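Local coordinates for protein CaaX farnesyltransferase beta subunit Ram1 (Aspergillus fumigatus, PDB 4L9P) that probably serves as the peptide-binding, zinc-containing subunit of a heterodimeric enzyme that transfers a farnesyl group to the cysteine of C-terminal CaaX sequences, at residues Glu92-Thr97 with Asn361-Gly366; Gly354-Arg359 with Glu404-Tyr409. All coordinates share one frame; numbering follows the deposited sequence.

Interaction 1: residues Glu92-Thr97 with Asn361-Gly366. With ZN (zinc ion), chain J; FII ([(3,7,11-trimethyl-dodeca-2,6,10-trienyloxycarbamoyl)-methyl]-phosphonic acid), chain Q.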
loop_
_atom_site.group_PDB
_atom_site.type_symbol
_atom_site.label_atom_id
_atom_site.label_comp_id
_atom_site.label_asym_id
_atom_site.label_seq_id
_atom_site.Cartn_x
_atom_site.Cartn_y
_atom_site.Cartn_z
ATOM N N GLU B 92 -18.819 3.457 -14.985
ATOM C CA GLU B 92 -19.718 2.299 -14.870
ATOM C C GLU B 92 -19.427 1.549 -13.591
ATOM O O GLU B 92 -20.354 1.192 -12.838
ATOM C CB GLU B 92 -19.510 1.358 -16.047
ATOM C CG GLU B 92 -19.994 1.874 -17.354
ATOM C CD GLU B 92 -19.605 0.873 -18.462
ATOM O OE1 GLU B 92 -20.043 -0.305 -18.369
ATOM O OE2 GLU B 92 -18.819 1.224 -19.377
ATOM N N LEU B 93 -18.143 1.311 -13.298
ATOM C CA LEU B 93 -17.804 0.568 -12.089
ATOM C C LEU B 93 -18.079 1.377 -10.831
ATOM O O LEU B 93 -18.567 0.834 -9.823
ATOM C CB LEU B 93 -16.335 0.187 -12.115
ATOM C CG LEU B 93 -15.973 -0.858 -13.141
ATOM C CD1 LEU B 93 -14.429 -0.889 -13.300
ATOM C CD2 LEU B 93 -16.515 -2.208 -12.742
ATOM N N GLN B 94 -17.866 2.684 -10.898
ATOM C CA GLN B 94 -18.153 3.545 -9.735
ATOM C C GLN B 94 -19.663 3.561 -9.443
ATOM O O GLN B 94 -20.051 3.403 -8.288
ATOM C CB GLN B 94 -17.575 4.933 -10.011
ATOM C CG GLN B 94 -17.856 5.971 -8.912
ATOM C CD GLN B 94 -17.324 5.563 -7.548
ATOM O OE1 GLN B 94 -16.306 4.878 -7.420
ATOM N NE2 GLN B 94 -18.076 5.929 -6.511
ATOM N N SER B 95 -20.464 3.713 -10.473
ATOM C CA SER B 95 -21.912 3.722 -10.316
ATOM C C SER B 95 -22.432 2.407 -9.804
ATOM O O SER B 95 -23.293 2.376 -8.912
ATOM C CB SER B 95 -22.541 4.047 -11.664
ATOM O OG SER B 95 -22.418 5.435 -11.859
ATOM N N GLU B 96 -21.909 1.300 -10.312
ATOM C CA GLU B 96 -22.311 -0.006 -9.801
ATOM C C GLU B 96 -21.976 -0.157 -8.325
ATOM O O GLU B 96 -22.745 -0.715 -7.568
ATOM C CB GLU B 96 -21.631 -1.112 -10.582
ATOM C CG GLU B 96 -22.144 -1.241 -12.021
ATOM C CD GLU B 96 -21.388 -2.291 -12.828
ATOM O OE1 GLU B 96 -20.516 -2.983 -12.266
ATOM O OE2 GLU B 96 -21.698 -2.414 -14.051
ATOM N N THR B 97 -20.820 0.352 -7.921
ATOM C CA THR B 97 -20.411 0.213 -6.543
ATOM C C THR B 97 -21.317 1.057 -5.652
ATOM O O THR B 97 -21.761 0.604 -4.580
ATOM C CB THR B 97 -18.921 0.677 -6.403
ATOM O OG1 THR B 97 -18.099 -0.161 -7.222
ATOM C CG2 THR B 97 -18.421 0.532 -4.936
ATOM N N ASN B 361 -9.555 7.690 -9.038
ATOM C CA ASN B 361 -10.488 7.110 -10.007
ATOM C C ASN B 361 -10.626 5.582 -9.950
ATOM O O ASN B 361 -11.127 4.972 -10.890
ATOM C CB ASN B 361 -10.192 7.605 -11.428
ATOM C CG ASN B 361 -10.896 8.919 -11.734
ATOM O OD1 ASN B 361 -12.070 9.102 -11.343
ATOM N ND2 ASN B 361 -10.246 9.804 -12.462
ATOM N N LYS B 362 -10.256 4.981 -8.796
ATOM C CA LYS B 362 -10.596 3.574 -8.582
ATOM C C LYS B 362 -11.593 3.462 -7.424
ATOM O O LYS B 362 -12.155 4.504 -7.013
ATOM C CB LYS B 362 -9.330 2.708 -8.405
ATOM C CG LYS B 362 -8.477 2.707 -9.707
ATOM C CD LYS B 362 -7.702 1.450 -9.872
ATOM C CE LYS B 362 -8.616 0.350 -10.377
ATOM N NZ LYS B 362 -8.014 -1.018 -10.279
ATOM N N LEU B 363 -11.863 2.260 -6.957
ATOM C CA LEU B 363 -13.055 2.070 -6.103
ATOM C C LEU B 363 -12.661 1.955 -4.641
ATOM O O LEU B 363 -11.567 1.516 -4.276
ATOM C CB LEU B 363 -13.732 0.756 -6.502
ATOM C CG LEU B 363 -14.198 0.658 -7.967
ATOM C CD1 LEU B 363 -14.778 -0.729 -8.236
ATOM C CD2 LEU B 363 -15.217 1.743 -8.280
ATOM N N VAL B 364 -13.649 2.246 -3.801
ATOM C CA VAL B 364 -13.448 1.957 -2.365
ATOM C C VAL B 364 -13.206 0.473 -2.085
ATOM O O VAL B 364 -13.629 -0.405 -2.847
ATOM C CB VAL B 364 -14.634 2.465 -1.519
ATOM C CG1 VAL B 364 -14.746 3.996 -1.631
ATOM C CG2 VAL B 364 -15.935 1.730 -1.866
ATOM N N ASP B 365 -12.535 0.183 -0.964
ATOM C CA ASP B 365 -12.290 -1.196 -0.548
ATOM C C ASP B 365 -11.972 -1.170 0.940
ATOM O O ASP B 365 -11.185 -0.338 1.419
ATOM C CB ASP B 365 -11.063 -1.720 -1.394
ATOM C CG ASP B 365 -10.560 -3.039 -0.988
ATOM O OD1 ASP B 365 -10.880 -3.601 0.088
ATOM O OD2 ASP B 365 -9.799 -3.633 -1.772
ATOM N N GLY B 366 -12.668 -2.038 1.656
ATOM C CA GLY B 366 -12.502 -2.091 3.111
ATOM C C GLY B 366 -11.069 -2.313 3.568
ATOM O O GLY B 366 -10.748 -1.929 4.715
HETATM ZN ZN ZN J . -8.853 -5.008 -0.625
HETATM C C1 FII Q . 3.015 -4.509 4.123
HETATM C C2 FII Q . 2.456 -4.803 2.756
HETATM C C6 FII Q . 2.908 -6.061 2.144
HETATM C C10 FII Q . 1.859 -3.688 2.000
HETATM C C11 FII Q . 1.335 -3.814 0.570
HETATM C C12 FII Q . -0.211 -3.974 0.657
HETATM C C15 FII Q . -1.018 -3.672 -0.602
HETATM C C18 FII Q . -2.534 -3.815 -0.572
HETATM C C22 FII Q . -0.244 -3.695 -1.882
HETATM C C23 FII Q . -0.951 -3.036 -3.057
HETATM C C24 FII Q . -0.265 -3.312 -4.340
HETATM C C27 FII Q . -1.183 -3.057 -5.493
HETATM C C30 FII Q . -1.150 -1.639 -6.036
HETATM C C34 FII Q . -1.454 -4.240 -6.343
HETATM C C35 FII Q . -2.120 -4.134 -7.699
HETATM O O36 FII Q . -3.395 -4.749 -7.688
HETATM N N42 FII Q . -4.269 -4.292 -6.739
HETATM C C43 FII Q . -5.210 -3.397 -7.266
HETATM O O44 FII Q . -5.240 -3.004 -8.442
HETATM C C45 FII Q . -6.240 -2.949 -6.238
HETATM P P46 FII Q . -6.852 -1.202 -6.488
HETATM O O49 FII Q . -5.641 -0.375 -6.705
HETATM O O50 FII Q . -7.841 -1.215 -7.611
HETATM O O51 FII Q . -7.531 -0.913 -5.133
HETATM O O HOH W 1 -16.058 3.235 -5.068
HETATM O O HOH W 2 -14.092 5.263 -9.060
#
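Leu93 O, which lies against Leu363 CD2 across the contact, accepts two hydrogen bonds from Thr97 on opposite faces of its carbonyl plane, one from OG1 at 2.8 Å and one from the backbone N. It sits on helix 89-105, which here meets the loop Asn361-Gly366. The loop belongs to the alpha-alpha toroid of the prenyltransferase beta subunit and leads from helix 338-346 toward helix 368-371, carrying ligand and metal residues. No direct hydrogen bond joins the two segments. Instead water 1 donates to Gln94 OE1 (2.9 Å) and accepts from Val364 N (2.9 Å), and water 2 lies between the same Gln94 oxygen and Lys362 O. Gln94, with CG anti to the backbone N (chi1 177°), runs beside the Leu363 side chain, and its NE2 is hydrogen-bonded to Glu353. Leu363 packs against the helix: its CD2 comes within 3.4 Å of Gln94 OE1 as the two side chains run past each other in opposite senses. Both Leu363 methyls also meet Thr97 OG1, CD1 at 3.5 Å. That hydroxyl stands beside its own backbone N (chi1 -61°), and Thr97 CG2 touches Val364 CG2. On the far flank of the loop Lys362 donates from NZ to phosphonate O50 of the farnesyl diphosphate analogue FII (2.7 Å). Cys367, His433 and the bound peptide complete the zinc site, to which Asp365 gives both carboxylate oxygens unequally: OD2 lies 2.0 Å from the zinc ion and OD1 2.6 Å.

Interaction 2: residues Gly354-Arg359 with Glu404-Tyr409. With FII ([(3,7,11-trimethyl-dodeca-2,6,10-trienyloxycarbamoyl)-methyl]-phosphonic acid), chain Q.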
loop_
_atom_site.group_PDB
_atom_site.type_symbol
_atom_site.label_atom_id
_atom_site.label_comp_id
_atom_site.label_asym_id
_atom_site.label_seq_id
_atom_site.Cartn_x
_atom_site.Cartn_y
_atom_site.Cartn_z
ATOM N N GLY B 354 -18.396 6.140 1.921
ATOM C CA GLY B 354 -17.745 6.454 3.186
ATOM C C GLY B 354 -16.364 5.843 3.329
ATOM O O GLY B 354 -15.628 6.318 4.193
ATOM N N GLY B 355 -16.044 4.778 2.581
ATOM C CA GLY B 355 -14.715 4.186 2.671
ATOM C C GLY B 355 -13.670 4.859 1.801
ATOM O O GLY B 355 -13.891 5.939 1.221
ATOM N N PHE B 356 -12.501 4.219 1.799
ATOM C CA PHE B 356 -11.366 4.780 1.055
ATOM C C PHE B 356 -11.073 3.934 -0.149
ATOM O O PHE B 356 -11.082 2.694 -0.130
ATOM C CB PHE B 356 -10.070 4.754 1.906
ATOM C CG PHE B 356 -10.181 5.479 3.229
ATOM C CD1 PHE B 356 -10.496 6.832 3.291
ATOM C CD2 PHE B 356 -9.879 4.804 4.383
ATOM C CE1 PHE B 356 -10.539 7.499 4.527
ATOM C CE2 PHE B 356 -9.853 5.482 5.620
ATOM C CZ PHE B 356 -10.198 6.814 5.702
ATOM N N SER B 357 -10.710 4.612 -1.231
ATOM C CA SER B 357 -10.086 3.987 -2.419
ATOM C C SER B 357 -8.556 4.044 -2.283
ATOM O O SER B 357 -7.992 4.782 -1.487
ATOM C CB SER B 357 -10.443 4.828 -3.683
ATOM O OG SER B 357 -9.929 6.153 -3.599
ATOM N N GLY B 358 -7.897 3.214 -3.094
ATOM C CA GLY B 358 -6.415 3.196 -3.035
ATOM C C GLY B 358 -5.722 4.169 -3.936
ATOM O O GLY B 358 -4.593 4.538 -3.713
ATOM N N ARG B 359 -6.399 4.544 -5.004
ATOM C CA ARG B 359 -5.794 5.464 -5.999
ATOM C C ARG B 359 -6.877 6.172 -6.768
ATOM O O ARG B 359 -8.066 5.777 -6.755
ATOM C CB ARG B 359 -4.810 4.723 -6.949
ATOM C CG ARG B 359 -5.345 3.388 -7.430
ATOM C CD ARG B 359 -4.306 2.774 -8.460
ATOM N NE ARG B 359 -4.571 1.359 -8.621
ATOM C CZ ARG B 359 -4.358 0.701 -9.775
ATOM N NH1 ARG B 359 -3.743 1.315 -10.815
ATOM N NH2 ARG B 359 -4.678 -0.577 -9.838
ATOM N N GLU B 404 -16.999 9.086 10.680
ATOM C CA GLU B 404 -18.368 8.601 10.489
ATOM C C GLU B 404 -18.430 7.821 9.160
ATOM O O GLU B 404 -18.985 6.734 9.123
ATOM C CB GLU B 404 -19.345 9.798 10.413
ATOM C CG GLU B 404 -20.746 9.351 10.004
ATOM C CD GLU B 404 -21.820 10.424 10.042
ATOM O OE1 GLU B 404 -21.466 11.599 10.255
ATOM O OE2 GLU B 404 -23.014 10.044 9.945
ATOM N N GLY B 405 -17.941 8.440 8.076
ATOM C CA GLY B 405 -18.014 7.757 6.779
ATOM C C GLY B 405 -17.324 6.401 6.773
ATOM O O GLY B 405 -17.858 5.394 6.296
ATOM N N LEU B 406 -16.128 6.351 7.353
ATOM C CA LEU B 406 -15.395 5.090 7.341
ATOM C C LEU B 406 -16.109 4.024 8.143
ATOM O O LEU B 406 -16.155 2.851 7.784
ATOM C CB LEU B 406 -13.962 5.324 7.840
ATOM C CG LEU B 406 -13.110 4.074 7.820
ATOM C CD1 LEU B 406 -12.979 3.535 6.392
ATOM C CD2 LEU B 406 -11.715 4.325 8.478
ATOM N N THR B 407 -16.646 4.472 9.298
ATOM C CA THR B 407 -17.334 3.553 10.173
ATOM C C THR B 407 -18.616 2.999 9.514
ATOM O O THR B 407 -18.907 1.793 9.599
ATOM C CB THR B 407 -17.715 4.259 11.467
ATOM O OG1 THR B 407 -16.506 4.672 12.109
ATOM C CG2 THR B 407 -18.398 3.270 12.410
ATOM N N ARG B 408 -19.360 3.875 8.839
ATOM C CA ARG B 408 -20.516 3.400 8.073
ATOM C C ARG B 408 -20.097 2.397 7.015
ATOM O O ARG B 408 -20.755 1.379 6.825
ATOM C CB ARG B 408 -21.276 4.550 7.409
ATOM C CG ARG B 408 -21.934 5.476 8.457
ATOM C CD ARG B 408 -22.794 6.550 7.711
ATOM N NE ARG B 408 -23.458 7.414 8.723
ATOM C CZ ARG B 408 -24.550 7.071 9.406
ATOM N NH1 ARG B 408 -25.193 5.937 9.127
ATOM N NH2 ARG B 408 -24.979 7.905 10.368
ATOM N N TYR B 409 -19.022 2.701 6.236
ATOM C CA TYR B 409 -18.671 1.759 5.221
ATOM C C TYR B 409 -18.303 0.409 5.801
ATOM O O TYR B 409 -18.753 -0.615 5.327
ATOM C CB TYR B 409 -17.468 2.319 4.448
ATOM C CG TYR B 409 -17.132 1.466 3.204
ATOM C CD1 TYR B 409 -18.097 1.255 2.182
ATOM C CD2 TYR B 409 -15.931 0.712 3.186
ATOM C CE1 TYR B 409 -17.838 0.401 1.140
ATOM C CE2 TYR B 409 -15.630 -0.134 2.092
ATOM C CZ TYR B 409 -16.617 -0.334 1.131
ATOM O OH TYR B 409 -16.396 -1.209 0.094
HETATM C C1 FII Q . 3.015 -4.509 4.123
HETATM C C2 FII Q . 2.456 -4.803 2.756
HETATM C C6 FII Q . 2.908 -6.061 2.144
HETATM C C10 FII Q . 1.859 -3.688 2.000
HETATM C C11 FII Q . 1.335 -3.814 0.570
HETATM C C12 FII Q . -0.211 -3.974 0.657
HETATM C C15 FII Q . -1.018 -3.672 -0.602
HETATM C C18 FII Q . -2.534 -3.815 -0.572
HETATM C C22 FII Q . -0.244 -3.695 -1.882
HETATM C C23 FII Q . -0.951 -3.036 -3.057
HETATM C C24 FII Q . -0.265 -3.312 -4.340
HETATM C C27 FII Q . -1.183 -3.057 -5.493
HETATM C C30 FII Q . -1.150 -1.639 -6.036
HETATM C C34 FII Q . -1.454 -4.240 -6.343
HETATM C C35 FII Q . -2.120 -4.134 -7.699
HETATM O O36 FII Q . -3.395 -4.749 -7.688
HETATM N N42 FII Q . -4.269 -4.292 -6.739
HETATM C C43 FII Q . -5.210 -3.397 -7.266
HETATM O O44 FII Q . -5.240 -3.004 -8.442
HETATM C C45 FII Q . -6.240 -2.949 -6.238
HETATM P P46 FII Q . -6.852 -1.202 -6.488
HETATM O O49 FII Q . -5.641 -0.375 -6.705
HETATM O O50 FII Q . -7.841 -1.215 -7.611
HETATM O O51 FII Q . -7.531 -0.913 -5.133
#
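Phe356 and Leu406 meet at about a right angle, ring atom CE2 touching methyl CD2 at 3.6 Å while Leu406 CD1 reaches CD2 and CE2 of the same ring. Leu406 has CG anti to its backbone N (chi1 -178°), which carries the branch off the helix toward the ring. Beside this apolar pair, loop residues 354-359 and helix 403-413 of the alpha-alpha toroid come together backbone to backbone: the CA atoms of Gly354 and Gly405 are only 3.8 Å apart, and Gly354 CA makes a CH...O contact with Gly405 O (3.3 Å). Tyr409 follows one turn on, its CG anti to the backbone N (chi1 -172°), where CG meets Gly355 N; its CB lies 3.4 Å from the same nitrogen, and its OH is hydrogen-bonded to Asp423 O. Within the helix, Arg408 holds Glu404 side-on, NE and NH2 both gripping OE2, NE on the anti lone pair at 2.9 Å. Farther along, at the end of segment 354-359, Arg359, extended from CG to NE, gives NE to phosphonate O49 of FII (2.8 Å, N-H...O angle 167°, nearly straight) and NH2 to FII O44; Glu309 pairs with NH1. Around the contact, Leu406 packs on Val444 of helix 431-444, Phe356 on Tyr368 of helix 368-371, and Tyr409 on Cys101 of helix 89-105.

Interactions 1 and 2, with centres 11 Å apart, share one loop that runs from helix 338-346 to helix 368-371: Gly354 to Phe356 meet helix 403-413, while Leu363 and Val364, chiefly, meet helix 89-105. The two parts of the loop are joined by a probable hydrogen bond, Asp365 N to Phe356 O at 3.0 Å, which links the backbone of a zinc ligand to that of the residue packed on Leu406. Tyr409 CE2 lies 3.5 Å from Gly366 N, and the Tyr409 side chain is about 8 Å from the zinc ion. Both interactions reach the phosphonate of FII through different oxygens, Lys362 and Arg359 bringing like charges close together around it.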